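Local coordinates for lysosome-associated membrane glycoprotein 3 (Homo sapiens, PDB 4AKM) that acts at the lysosomal membrane in the unfolded protein response and in fusion of lysosomes with autophagosomes, the piece here being the membrane-proximal luminal domain, at residues I23-Q28 and A87-S92. Residues are numbered along the deposited sequence; the frame is centred on the assembly and turned at random.
Sequences IQLIVQ and AYLTVS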
loop_
_atom_site.group_PDB
_atom_site.type_symbol
_atom_site.label_atom_id
_atom_site.label_comp_id
_atom_site.label_asym_id
_atom_site.label_seq_id
_atom_site.Cartn_x
_atom_site.Cartn_y
_atom_site.Cartn_z
ATOM N N ILE A 23 -1.202 5.807 5.061
ATOM C CA ILE A 23 0.042 5.052 5.087
ATOM C C ILE A 23 1.122 5.810 5.852
ATOM O O ILE A 23 1.264 7.028 5.733
ATOM C CB ILE A 23 0.503 4.667 3.660
ATOM C CG1 ILE A 23 -0.533 3.749 3.013
ATOM C CG2 ILE A 23 1.850 3.973 3.691
ATOM C CD1 ILE A 23 -0.469 3.726 1.511
ATOM N N GLN A 24 1.852 5.064 6.669
ATOM C CA GLN A 24 2.888 5.606 7.519
ATOM C C GLN A 24 4.138 4.762 7.293
ATOM O O GLN A 24 4.051 3.551 7.091
ATOM C CB GLN A 24 2.437 5.540 8.988
ATOM C CG GLN A 24 3.329 6.294 9.971
ATOM C CD GLN A 24 2.788 6.290 11.400
ATOM O OE1 GLN A 24 2.893 5.293 12.118
ATOM N NE2 GLN A 24 2.211 7.414 11.818
ATOM N N LEU A 25 5.300 5.399 7.300
ATOM C CA LEU A 25 6.555 4.669 7.211
ATOM C C LEU A 25 7.333 4.867 8.501
ATOM O O LEU A 25 7.513 5.990 8.948
ATOM C CB LEU A 25 7.375 5.130 6.002
ATOM C CG LEU A 25 6.826 4.721 4.630
ATOM C CD1 LEU A 25 7.652 5.311 3.490
ATOM C CD2 LEU A 25 6.749 3.205 4.508
ATOM N N ILE A 26 7.775 3.771 9.102
ATOM C CA ILE A 26 8.536 3.830 10.339
ATOM C C ILE A 26 9.963 3.356 10.088
ATOM O O ILE A 26 10.170 2.203 9.704
ATOM C CB ILE A 26 7.905 2.942 11.451
ATOM C CG1 ILE A 26 6.568 3.513 11.936
ATOM C CG2 ILE A 26 8.866 2.788 12.626
ATOM C CD1 ILE A 26 5.366 3.057 11.145
ATOM N N VAL A 27 10.943 4.239 10.296
ATOM C CA VAL A 27 12.345 3.825 10.193
ATOM C C VAL A 27 13.052 3.782 11.546
ATOM O O VAL A 27 12.903 4.679 12.375
ATOM C CB VAL A 27 13.174 4.637 9.138
ATOM C CG1 VAL A 27 12.270 5.213 8.057
ATOM C CG2 VAL A 27 14.001 5.739 9.793
ATOM N N GLN A 28 13.807 2.712 11.765
ATOM C CA GLN A 28 14.518 2.503 13.021
ATOM C C GLN A 28 15.944 3.040 12.944
ATOM O O GLN A 28 16.867 2.314 12.575
ATOM C CB GLN A 28 14.538 1.017 13.369
ATOM C CG GLN A 28 14.229 0.721 14.823
ATOM C CD GLN A 28 13.544 -0.618 15.006
ATOM O OE1 GLN A 28 12.508 -0.716 15.673
ATOM N NE2 GLN A 28 14.118 -1.661 14.410
ATOM N N ALA A 87 9.111 -0.031 -0.511
ATOM C CA ALA A 87 9.140 1.371 -0.142
ATOM C C ALA A 87 10.540 1.952 -0.212
ATOM O O ALA A 87 11.552 1.235 -0.116
ATOM C CB ALA A 87 8.538 1.591 1.227
ATOM N N TYR A 88 10.565 3.266 -0.378
ATOM C CA TYR A 88 11.794 4.013 -0.523
ATOM C C TYR A 88 11.544 5.350 0.152
ATOM O O TYR A 88 10.536 6.006 -0.122
ATOM C CB TYR A 88 12.055 4.200 -2.011
ATOM C CG TYR A 88 13.341 4.878 -2.426
ATOM C CD1 TYR A 88 13.462 6.262 -2.393
ATOM C CD2 TYR A 88 14.411 4.136 -2.908
ATOM C CE1 TYR A 88 14.625 6.889 -2.798
ATOM C CE2 TYR A 88 15.581 4.756 -3.320
ATOM C CZ TYR A 88 15.681 6.133 -3.263
ATOM O OH TYR A 88 16.839 6.758 -3.669
ATOM N N LEU A 89 12.451 5.745 1.039
ATOM C CA LEU A 89 12.267 6.950 1.834
ATOM C C LEU A 89 13.585 7.670 2.077
ATOM O O LEU A 89 14.535 7.069 2.549
ATOM C CB LEU A 89 11.632 6.599 3.182
ATOM C CG LEU A 89 11.362 7.794 4.090
ATOM C CD1 LEU A 89 10.386 8.739 3.416
ATOM C CD2 LEU A 89 10.840 7.344 5.438
ATOM N N THR A 90 13.636 8.961 1.766
ATOM C CA THR A 90 14.824 9.765 2.039
ATOM C C THR A 90 14.646 10.588 3.310
ATOM O O THR A 90 13.617 11.238 3.493
ATOM C CB THR A 90 15.135 10.728 0.877
ATOM O OG1 THR A 90 15.072 10.024 -0.369
ATOM C CG2 THR A 90 16.521 11.331 1.036
ATOM N N VAL A 91 15.640 10.556 4.191
ATOM C CA VAL A 91 15.679 11.493 5.316
ATOM C C VAL A 91 16.818 12.496 5.103
ATOM O O VAL A 91 17.903 12.129 4.648
ATOM C CB VAL A 91 15.798 10.780 6.691
ATOM C CG1 VAL A 91 14.644 9.818 6.892
ATOM C CG2 VAL A 91 17.121 10.052 6.821
ATOM N N SER A 92 16.566 13.766 5.408
ATOM C CA SER A 92 17.544 14.813 5.110
ATOM C C SER A 92 18.772 14.755 6.012
ATOM O O SER A 92 19.901 14.901 5.536
ATOM C CB SER A 92 16.901 16.201 5.188
ATOM O OG SER A 92 17.823 17.212 4.812
#
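Leu25 and Val27 meet Ala87 and Leu89 in a purely apolar face-to-face contact between two beta-sheets, buried between the two sheets of the membrane-proximal luminal domain of LAMP-3, well away from its centre. Residues 23-27 end strand 14-27 of one antiparallel sheet, and residues 87-90 belong to strand 80-90 of the other. The axes of the short segments 23-27 and 87-90 pass 9.3 Å apart, with their N-to-C directions 67° apart, and no hydrogen bond joins the segments: Leu25 and Val27 bond through their backbones to Phe40 and Arg38 within their own sheet. Side chains two positions apart emerge on the same face, and Ile26 and Tyr88 accordingly point away from the contact.

Leu89 fills the middle. With its CG anti to the backbone N (chi1 -179°), it runs past Leu25 in the opposite direction, and its CD2 comes within 3.7 Å of Val27 CG1. The same methyl lies 4.2 Å from Leu25 CB. Leu25 CD1 lies 4.2 Å from Leu89 CB, so each leucine sets a methyl against the base of the other. The second methyl of Leu25, CD2, meets Ala87 CB at 4.1 Å. The branched leucines bridge the gap between sheets, Val27, beta-branched and so at home in a strand, touches Leu89 with CG1, and the small Ala87 accepts a leucine methyl close to its backbone. Leu130 and Val132 of strand 130-135 extend this apolar layer, touching Ala87 and Leu25 respectively.

Strands of two facing sheets that cross steeply here, with aliphatic side chains interleaved between them, fit the two-sheet beta-prism fold of this LAMP domain.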